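Local coordinates for protein exopolyphosphatase (Aquifex aeolicus, PDB 1T6C) that probably hydrolyses phosphoanhydride bonds of polyphosphate and guanosine pentaphosphate, as a calcium-binding member of the Ppx/GppA family with an actin-like fold, at residues Y22-T27 / R44-G49; E64-V69 / E100-R105; Y152-G157 / V202-D207. All coordinates share one frame; numbering follows the deposited sequence. Where two conformers were deposited one is given.

Contact 1. Residues Y22-T27 / R44-G49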
loop_
_atom_site.group_PDB
_atom_site.type_symbol
_atom_site.label_atom_id
_atom_site.label_comp_id
_atom_site.label_asym_id
_atom_site.label_seq_id
_atom_site.Cartn_x
_atom_site.Cartn_y
_atom_site.Cartn_z
ATOM N N TYR A 22 -11.410 -3.878 3.329
ATOM C CA TYR A 22 -11.185 -5.104 4.102
ATOM C C TYR A 22 -10.919 -4.836 5.574
ATOM O O TYR A 22 -11.533 -5.418 6.441
ATOM C CB TYR A 22 -10.013 -5.858 3.483
ATOM C CG TYR A 22 -9.792 -7.253 4.023
ATOM C CD1 TYR A 22 -10.759 -8.239 3.871
ATOM C CD2 TYR A 22 -8.590 -7.599 4.638
ATOM C CE1 TYR A 22 -10.543 -9.523 4.342
ATOM C CE2 TYR A 22 -8.375 -8.875 5.115
ATOM C CZ TYR A 22 -9.356 -9.827 4.964
ATOM O OH TYR A 22 -9.134 -11.105 5.439
ATOM N N SER A 23 -10.020 -3.900 5.855
ATOM C CA SER A 23 -9.586 -3.649 7.223
ATOM C C SER A 23 -9.658 -2.171 7.580
ATOM O O SER A 23 -9.641 -1.303 6.702
ATOM C CB SER A 23 -8.169 -4.179 7.442
ATOM O OG SER A 23 -7.222 -3.447 6.695
ATOM N N VAL A 24 -9.767 -1.936 8.879
ATOM C CA VAL A 24 -9.685 -0.621 9.484
ATOM C C VAL A 24 -8.468 -0.646 10.395
ATOM O O VAL A 24 -8.368 -1.489 11.279
ATOM C CB VAL A 24 -10.951 -0.326 10.311
ATOM C CG1 VAL A 24 -10.930 1.098 10.870
ATOM C CG2 VAL A 24 -12.216 -0.563 9.448
ATOM N N ARG A 25 -7.554 0.293 10.179
ATOM C CA ARG A 25 -6.238 0.239 10.833
ATOM C C ARG A 25 -5.873 1.528 11.514
ATOM O O ARG A 25 -6.150 2.598 10.971
ATOM C CB ARG A 25 -5.182 -0.138 9.833
ATOM C CG ARG A 25 -5.338 -1.607 9.388
ATOM C CD ARG A 25 -4.310 -2.103 8.497
ATOM N NE ARG A 25 -3.019 -2.135 9.144
ATOM C CZ ARG A 25 -1.954 -2.685 8.603
ATOM N NH1 ARG A 25 -2.035 -3.276 7.423
ATOM N NH2 ARG A 25 -0.809 -2.652 9.262
ATOM N N LEU A 26 -5.267 1.390 12.685
ATOM C CA LEU A 26 -4.823 2.510 13.525
ATOM C C LEU A 26 -3.303 2.412 13.687
ATOM O O LEU A 26 -2.758 1.333 13.946
ATOM C CB LEU A 26 -5.460 2.419 14.912
ATOM C CG LEU A 26 -4.908 3.371 15.985
ATOM C CD1 LEU A 26 -5.242 4.837 15.655
ATOM C CD2 LEU A 26 -5.401 2.976 17.380
ATOM N N THR A 27 -2.620 3.539 13.536
ATOM C CA THR A 27 -1.200 3.650 13.781
ATOM C C THR A 27 -0.917 4.876 14.653
ATOM O O THR A 27 -1.367 5.945 14.339
ATOM C CB THR A 27 -0.416 3.773 12.441
ATOM O OG1 THR A 27 -0.812 2.728 11.530
ATOM C CG2 THR A 27 1.092 3.620 12.685
ATOM N N ARG A 44 -8.321 -4.311 12.293
ATOM C CA ARG A 44 -9.516 -5.138 12.438
ATOM C C ARG A 44 -10.109 -5.324 11.050
ATOM O O ARG A 44 -10.289 -4.357 10.305
ATOM C CB ARG A 44 -10.534 -4.492 13.387
ATOM C CG ARG A 44 -10.245 -4.694 14.871
ATOM C CD ARG A 44 -9.261 -3.699 15.497
ATOM N NE ARG A 44 -8.617 -4.193 16.726
ATOM C CZ ARG A 44 -9.115 -4.058 17.959
ATOM N NH1 ARG A 44 -10.286 -3.456 18.170
ATOM N NH2 ARG A 44 -8.445 -4.542 18.997
ATOM N N ILE A 45 -10.477 -6.566 10.708
ATOM C CA ILE A 45 -11.099 -6.833 9.432
ATOM C C ILE A 45 -12.601 -6.579 9.614
ATOM O O ILE A 45 -13.244 -7.204 10.470
ATOM C CB ILE A 45 -10.798 -8.282 8.960
ATOM C CG1 ILE A 45 -9.290 -8.471 8.715
ATOM C CG2 ILE A 45 -11.636 -8.618 7.709
ATOM C CD1 ILE A 45 -8.807 -9.948 8.667
ATOM N N THR A 46 -13.149 -5.615 8.879
ATOM C CA THR A 46 -14.590 -5.381 8.900
ATOM C C THR A 46 -15.292 -5.555 7.556
ATOM O O THR A 46 -16.493 -5.429 7.490
ATOM C CB THR A 46 -14.939 -3.987 9.463
ATOM O OG1 THR A 46 -14.507 -2.963 8.562
ATOM C CG2 THR A 46 -14.235 -3.723 10.804
ATOM N N SER A 47 -14.533 -5.804 6.503
ATOM C CA SER A 47 -15.056 -6.123 5.186
ATOM C C SER A 47 -16.123 -5.147 4.722
ATOM O O SER A 47 -17.213 -5.558 4.307
ATOM C CB SER A 47 -15.579 -7.569 5.159
ATOM O OG SER A 47 -14.588 -8.453 5.659
ATOM N N LEU A 48 -15.815 -3.848 4.764
ATOM C CA LEU A 48 -16.772 -2.837 4.300
ATOM C C LEU A 48 -17.147 -2.965 2.817
ATOM O O LEU A 48 -18.203 -2.505 2.404
ATOM C CB LEU A 48 -16.234 -1.413 4.534
ATOM C CG LEU A 48 -16.647 -0.693 5.801
ATOM C CD1 LEU A 48 -15.925 0.665 5.811
ATOM C CD2 LEU A 48 -18.155 -0.458 5.956
ATOM N N GLY A 49 -16.275 -3.544 2.015
ATOM C CA GLY A 49 -16.546 -3.744 0.604
ATOM C C GLY A 49 -17.536 -4.857 0.311
ATOM O O GLY A 49 -17.862 -5.093 -0.859
#
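Ile45 lies across the ring of Tyr22 on one surface of the antiparallel hairpin formed by strands 23-32 and 35-45. CB of Tyr22 points away from the neighbouring strand, but with CG anti to the backbone N (chi1 -171°) the end of the side chain comes back to Ile45. There CG2 of Ile45 sits over one face, displaced toward the CE1 rim and 3.8 Å from the ring centroid, a CH-pi contact. The other branch of the isoleucine runs past the CE2 side, and its CD1 comes within 3.4 Å of the Tyr22 OH.

In the backbone, the carbonyl of Tyr22 accepts two bonds where strand 35-45 ends. Thr46 N reaches Tyr22 O at 2.9 Å in a bent bond, whereas Ser47 N, 3.0 Å from the same Tyr22 O, makes a straighter bond from above the carbonyl plane. Ser47 has left-handed backbone angles, so the chain turns away here. Further along the hairpin, Val24 and Arg44 form a hydrogen-bonded pair through Val24 N to Arg44 O and Arg44 N to Val24 O.

The opposite surface carries Val24, whose CG2 approaches Thr46 OG1 to 3.4 Å. That hydroxyl, held between its backbone N and carbonyl carbon (chi1 68°), is hydrogen-bonded to Thr66 of helix 60-79, while the end of Arg44 leads away to a salt bridge with Glu72 of the same helix. The chemistry is therefore two-sided: a largely apolar clasp on the Tyr22 surface, and on the Val24 surface polar ends that tie the edge strand and the turn that follows it to the helix packed against them.

Contact 2. Residues E64-V69 / E100-R105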
loop_
_atom_site.group_PDB
_atom_site.type_symbol
_atom_site.label_atom_id
_atom_site.label_comp_id
_atom_site.label_asym_id
_atom_site.label_seq_id
_atom_site.Cartn_x
_atom_site.Cartn_y
_atom_site.Cartn_z
ATOM N N GLU A 64 -21.888 -1.128 11.076
ATOM C CA GLU A 64 -21.991 -1.091 12.530
ATOM C C GLU A 64 -20.715 -1.616 13.163
ATOM O O GLU A 64 -20.250 -1.063 14.156
ATOM C CB GLU A 64 -23.172 -1.942 12.996
ATOM C CG GLU A 64 -24.512 -1.376 12.589
ATOM C CD GLU A 64 -24.897 -0.119 13.345
ATOM O OE1 GLU A 64 -24.251 0.249 14.358
ATOM O OE2 GLU A 64 -25.908 0.482 12.939
ATOM N N GLU A 65 -20.146 -2.675 12.596
ATOM C CA GLU A 65 -18.899 -3.201 13.134
ATOM C C GLU A 65 -17.789 -2.158 12.969
ATOM O O GLU A 65 -16.944 -1.977 13.856
ATOM C CB GLU A 65 -18.458 -4.502 12.460
ATOM C CG GLU A 65 -17.280 -5.108 13.200
ATOM C CD GLU A 65 -16.831 -6.464 12.686
ATOM O OE1 GLU A 65 -17.491 -7.004 11.800
ATOM O OE2 GLU A 65 -15.802 -6.982 13.184
ATOM N N THR A 66 -17.788 -1.485 11.824
ATOM C CA THR A 66 -16.744 -0.492 11.544
ATOM C C THR A 66 -16.852 0.675 12.530
ATOM O O THR A 66 -15.847 1.099 13.092
ATOM C CB THR A 66 -16.820 -0.019 10.098
ATOM O OG1 THR A 66 -16.553 -1.101 9.199
ATOM C CG2 THR A 66 -15.713 1.002 9.786
ATOM N N ILE A 67 -18.077 1.131 12.806
ATOM C CA ILE A 67 -18.278 2.179 13.794
ATOM C C ILE A 67 -17.770 1.711 15.170
ATOM O O ILE A 67 -17.113 2.469 15.870
ATOM C CB ILE A 67 -19.749 2.647 13.819
ATOM C CG1 ILE A 67 -20.049 3.434 12.544
ATOM C CG2 ILE A 67 -20.055 3.502 15.048
ATOM C CD1 ILE A 67 -21.458 3.838 12.394
ATOM N N GLN A 68 -18.044 0.467 15.570
ATOM C CA GLN A 68 -17.584 0.001 16.882
ATOM C C GLN A 68 -16.054 -0.033 16.964
ATOM O O GLN A 68 -15.507 0.366 17.967
ATOM C CB GLN A 68 -18.186 -1.370 17.245
ATOM C CG GLN A 68 -17.926 -1.837 18.709
ATOM C CD GLN A 68 -17.947 -0.711 19.781
ATOM O OE1 GLN A 68 -16.884 -0.314 20.329
ATOM N NE2 GLN A 68 -19.146 -0.206 20.083
ATOM N N VAL A 69 -15.386 -0.444 15.895
ATOM C CA VAL A 69 -13.916 -0.463 15.838
ATOM C C VAL A 69 -13.365 0.958 15.968
ATOM O O VAL A 69 -12.375 1.197 16.668
ATOM C CB VAL A 69 -13.397 -1.093 14.523
ATOM C CG1 VAL A 69 -11.910 -0.823 14.344
ATOM C CG2 VAL A 69 -13.690 -2.597 14.504
ATOM N N GLU A 100 -21.540 8.582 2.165
ATOM C CA GLU A 100 -21.683 9.884 2.798
ATOM C C GLU A 100 -22.433 9.731 4.129
ATOM O O GLU A 100 -22.045 10.303 5.126
ATOM C CB GLU A 100 -22.369 10.863 1.837
ATOM C CG GLU A 100 -22.300 12.312 2.280
ATOM C CD GLU A 100 -23.137 13.260 1.419
ATOM O OE1 GLU A 100 -23.463 14.382 1.908
ATOM O OE2 GLU A 100 -23.459 12.896 0.259
ATOM N N GLU A 101 -23.487 8.917 4.150
ATOM C CA GLU A 101 -24.290 8.664 5.349
ATOM C C GLU A 101 -23.506 7.903 6.436
ATOM O O GLU A 101 -23.576 8.251 7.613
ATOM C CB GLU A 101 -25.565 7.906 4.951
ATOM C CG GLU A 101 -26.500 8.752 4.086
ATOM C CD GLU A 101 -26.405 8.490 2.581
ATOM O OE1 GLU A 101 -25.300 8.419 1.975
ATOM O OE2 GLU A 101 -27.484 8.392 1.975
ATOM N N PHE A 102 -22.729 6.909 6.020
ATOM C CA PHE A 102 -21.767 6.237 6.893
ATOM C C PHE A 102 -20.762 7.235 7.518
ATOM O O PHE A 102 -20.556 7.225 8.722
ATOM C CB PHE A 102 -21.028 5.155 6.111
ATOM C CG PHE A 102 -19.764 4.678 6.757
ATOM C CD1 PHE A 102 -19.779 4.121 8.025
ATOM C CD2 PHE A 102 -18.555 4.773 6.081
ATOM C CE1 PHE A 102 -18.617 3.674 8.602
ATOM C CE2 PHE A 102 -17.381 4.347 6.663
ATOM C CZ PHE A 102 -17.410 3.783 7.931
ATOM N N LEU A 103 -20.152 8.097 6.706
ATOM C CA LEU A 103 -19.175 9.050 7.246
ATOM C C LEU A 103 -19.778 10.096 8.196
ATOM O O LEU A 103 -19.102 10.593 9.124
ATOM C CB LEU A 103 -18.532 9.840 6.100
ATOM C CG LEU A 103 -17.778 9.106 5.000
ATOM C CD1 LEU A 103 -17.452 10.053 3.847
ATOM C CD2 LEU A 103 -16.527 8.504 5.536
ATOM N N GLU A 104 -21.030 10.475 7.933
ATOM C CA GLU A 104 -21.779 11.337 8.843
ATOM C C GLU A 104 -22.026 10.651 10.185
ATOM O O GLU A 104 -21.912 11.271 11.237
ATOM C CB GLU A 104 -23.122 11.775 8.222
ATOM C CG GLU A 104 -24.063 12.494 9.191
ATOM C CD GLU A 104 -23.584 13.857 9.656
ATOM O OE1 GLU A 104 -22.616 14.408 9.081
ATOM O OE2 GLU A 104 -24.222 14.407 10.583
ATOM N N ARG A 105 -22.363 9.370 10.174
ATOM C CA ARG A 105 -22.486 8.642 11.449
ATOM C C ARG A 105 -21.163 8.657 12.211
ATOM O O ARG A 105 -21.147 8.770 13.413
ATOM C CB ARG A 105 -22.913 7.192 11.231
ATOM C CG ARG A 105 -24.359 7.001 10.805
ATOM C CD ARG A 105 -24.789 5.536 10.872
ATOM N NE ARG A 105 -24.756 5.041 12.253
ATOM C CZ ARG A 105 -24.837 3.759 12.604
ATOM N NH1 ARG A 105 -25.024 2.815 11.692
ATOM N NH2 ARG A 105 -24.774 3.430 13.888
#
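OE2 of Glu64 is gripped by both terminal nitrogens of Arg105, in a salt bridge that spans two helices of the actin-like fold, 60-79 and 99-109. The short bond is Arg105 NH1 to Glu64 OE2, 2.8 Å; Arg105 NH2 adds weak bonds to OE2 and to OE1 of the same carboxylate. The two flat groups are turned 55° against each other, and NH1 meets OE2 from well above the carboxylate plane, so this is not a flat, side-on pairing. Glu64 starts out directed away from helix 99-109, and the bend at chi2 (-71°) brings its carboxylate back toward the arginine.

The helices run in roughly the same direction, their segment axes 11.0 Å apart and inclined by 31°. At that separation the backbones stay apart and side chains do the bridging. Ile67 reaches across at about a right angle to the arginine chain, and its CD1 lies over the centre of one guanidinium face, 3.4 Å from Arg105 CZ. The same methyl also packs on Arg105 CB, so aliphatic stem and charged head share one apolar neighbour. NE of Arg105 also forms a salt bridge with Glu109, in its own helix, which gives the guanidinium a second acidic partner and probably limits its rotation. An alanine at Arg105 would probably leave the carboxylates of Glu64 and Glu109 without this shared counter-charge and take from Ile67 CD1 the guanidinium it packs on.

Deeper in the interface, Phe102 has its CG anti to the backbone N, and the end of its ring comes nearer to helix 60-79. Ile67 CG1 lies at the ring edge, 4.2 Å from Phe102 CE1. Beside it, the methyl CG2 of Thr66 stops 3.7 Å from Phe102 CZ.

Contact 3. Residues Y152-G157 / V202-D207; sequences YVFGKG and VKKPVD
Val202 sets its CG2 methyl over one face of the Tyr152 ring, where the loop between helix 185-199 and strand 208-212 passes beside strand 149-156. Both strands belong to the mixed six-stranded sheet of one half of the actin-like fold, with strand 139-146 between them. The methyl lies 4.0 Å from the ring centroid, only 15° off the normal, and is displaced toward the CD2 rim, making a CH-pi contact. The ring is pinned at its far end too, since Tyr152 OH is hydrogen-bonded to Thr284 of helix 274-288. The carbonyl of Val202 turns to the next aromatic on the strand: Val202 O comes within 3.3 Å of Phe154 CZ, approaching the ring obliquely.

Lys204 follows, and its aliphatic chain crosses the Phe154 ring obliquely. CG is anti to the carbonyl carbon (chi1 -68°), and an extended chi2 then puts CD over the middle of the ring. Lys204 CD is 3.7 Å from the Phe154 centroid, a second CH-pi contact; CE also lies over the ring, toward the CD2-CE2 side, while CB stands beyond CE1. The ammonium lies farther out above the same face, at a long distance, so any cation-pi attraction is weak at most; its ion pair with Glu162 of strand 159-166 is also long and weak. Methylene packing therefore carries most of the lysine's contact with the phenylalanine.

After Pro205 the chain brings Val206 round to the rim of the same ring. Phe154 is thus met on a face by a lysine and at its edge by a valine, whose CG1 stands near the ring plane, 4.0 Å from Phe154 CD1.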
loop_
_atom_site.group_PDB
_atom_site.type_symbol
_atom_site.label_atom_id
_atom_site.label_comp_id
_atom_site.label_asym_id
_atom_site.label_seq_id
_atom_site.Cartn_x
_atom_site.Cartn_y
_atom_site.Cartn_z
ATOM N N TYR A 152 2.377 5.668 -9.336
ATOM C CA TYR A 152 3.717 6.122 -9.697
ATOM C C TYR A 152 3.843 7.591 -9.283
ATOM O O TYR A 152 3.177 8.455 -9.858
ATOM C CB TYR A 152 3.943 5.964 -11.223
ATOM C CG TYR A 152 4.024 4.513 -11.609
ATOM C CD1 TYR A 152 2.853 3.740 -11.693
ATOM C CD2 TYR A 152 5.239 3.887 -11.800
ATOM C CE1 TYR A 152 2.919 2.378 -11.967
ATOM C CE2 TYR A 152 5.319 2.531 -12.053
ATOM C CZ TYR A 152 4.172 1.786 -12.151
ATOM O OH TYR A 152 4.233 0.431 -12.370
ATOM N N VAL A 153 4.657 7.857 -8.275
ATOM C CA VAL A 153 4.732 9.182 -7.663
ATOM C C VAL A 153 6.122 9.713 -7.865
ATOM O O VAL A 153 7.082 9.173 -7.328
ATOM C CB VAL A 153 4.407 9.167 -6.165
ATOM C CG1 VAL A 153 4.131 10.582 -5.684
ATOM C CG2 VAL A 153 3.195 8.290 -5.905
ATOM N N PHE A 154 6.199 10.807 -8.618
ATOM C CA PHE A 154 7.461 11.412 -8.990
ATOM C C PHE A 154 7.714 12.671 -8.183
ATOM O O PHE A 154 6.831 13.503 -7.982
ATOM C CB PHE A 154 7.426 11.782 -10.463
ATOM C CG PHE A 154 7.225 10.623 -11.376
ATOM C CD1 PHE A 154 8.315 9.913 -11.880
ATOM C CD2 PHE A 154 5.959 10.258 -11.732
ATOM C CE1 PHE A 154 8.115 8.850 -12.748
ATOM C CE2 PHE A 154 5.749 9.176 -12.613
ATOM C CZ PHE A 154 6.815 8.485 -13.096
ATOM N N GLY A 155 8.933 12.798 -7.724
ATOM C CA GLY A 155 9.348 14.020 -7.054
ATOM C C GLY A 155 10.825 14.107 -6.784
ATOM O O GLY A 155 11.617 13.330 -7.279
ATOM N N LYS A 156 11.181 15.067 -5.944
ATOM C CA LYS A 156 12.527 15.207 -5.436
ATOM C C LYS A 156 12.465 15.671 -3.992
ATOM O O LYS A 156 11.722 16.599 -3.676
ATOM C CB LYS A 156 13.302 16.239 -6.255
ATOM C CG LYS A 156 14.696 16.528 -5.710
ATOM C CD LYS A 156 15.671 16.769 -6.848
ATOM C CE LYS A 156 16.901 17.532 -6.403
ATOM N NZ LYS A 156 18.087 16.648 -6.427
ATOM N N GLY A 157 13.205 15.011 -3.112
ATOM C CA GLY A 157 13.117 15.292 -1.695
ATOM C C GLY A 157 11.656 15.115 -1.262
ATOM O O GLY A 157 11.001 14.140 -1.669
ATOM N N VAL A 202 3.786 5.994 -18.324
ATOM C CA VAL A 202 4.328 6.649 -17.125
ATOM C C VAL A 202 5.833 6.792 -17.094
ATOM O O VAL A 202 6.378 7.408 -16.175
ATOM C CB VAL A 202 3.847 5.982 -15.813
ATOM C CG1 VAL A 202 2.334 5.808 -15.867
ATOM C CG2 VAL A 202 4.538 4.644 -15.559
ATOM N N LYS A 203 6.504 6.225 -18.090
ATOM C CA LYS A 203 7.967 6.249 -18.164
ATOM C C LYS A 203 8.482 7.689 -18.122
ATOM O O LYS A 203 8.009 8.539 -18.858
ATOM C CB LYS A 203 8.455 5.580 -19.462
ATOM C CG LYS A 203 9.897 5.930 -19.820
ATOM C CD LYS A 203 10.415 5.067 -20.946
ATOM C CE LYS A 203 11.931 5.085 -20.998
ATOM N NZ LYS A 203 12.410 4.377 -22.208
ATOM N N LYS A 204 9.457 7.927 -17.255
ATOM C CA LYS A 204 10.157 9.195 -17.117
ATOM C C LYS A 204 11.603 8.858 -16.664
ATOM O O LYS A 204 11.845 7.830 -15.994
ATOM C CB LYS A 204 9.474 10.088 -16.055
ATOM C CG LYS A 204 8.115 10.602 -16.421
ATOM C CD LYS A 204 7.578 11.519 -15.331
ATOM C CE LYS A 204 6.110 11.874 -15.513
ATOM N NZ LYS A 204 5.504 11.629 -16.865
ATOM N N PRO A 205 12.586 9.691 -17.012
ATOM C CA PRO A 205 13.923 9.499 -16.457
ATOM C C PRO A 205 13.932 9.716 -14.945
ATOM O O PRO A 205 13.479 10.749 -14.471
ATOM C CB PRO A 205 14.760 10.584 -17.147
ATOM C CG PRO A 205 13.952 11.010 -18.294
ATOM C CD PRO A 205 12.536 10.863 -17.906
ATOM N N VAL A 206 14.453 8.748 -14.203
ATOM C CA VAL A 206 14.595 8.902 -12.757
ATOM C C VAL A 206 15.934 8.373 -12.277
ATOM O O VAL A 206 16.582 7.588 -12.968
ATOM C CB VAL A 206 13.453 8.177 -11.995
ATOM C CG1 VAL A 206 12.131 8.748 -12.427
ATOM C CG2 VAL A 206 13.526 6.701 -12.232
ATOM N N ASP A 207 16.368 8.863 -11.120
ATOM C CA ASP A 207 17.578 8.395 -10.476
ATOM C C ASP A 207 17.302 7.205 -9.580
ATOM O O ASP A 207 18.122 6.316 -9.482
ATOM C CB ASP A 207 18.197 9.490 -9.624
ATOM C CG ASP A 207 18.724 10.628 -10.461
ATOM O OD1 ASP A 207 19.573 10.322 -11.329
ATOM O OD2 ASP A 207 18.284 11.793 -10.374
#

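The three contacts follow one another along the chain, each closing before the next opens. Contacts 1 and 2 are neighbours, their centres 12 Å apart. Helix 60-79 connects them: it lies against the hairpin of strands 23-32 and 35-45 in the five-stranded sheet, Thr66 packing on Leu48 and Val24, and also packs on helix 99-109. Contact 3 joins strand 149-156 of the six-stranded sheet to the loop before strand 208-212, on the opposite side of the chain's centre, about 31 Å from contact 1 and 37 Å from contact 2, centre to centre. The contacts thus sample both halves of the actin-like fold, and the bound calcium ion lies about 9 Å from the side chain of Tyr152 and 13 Å from that of Ser23.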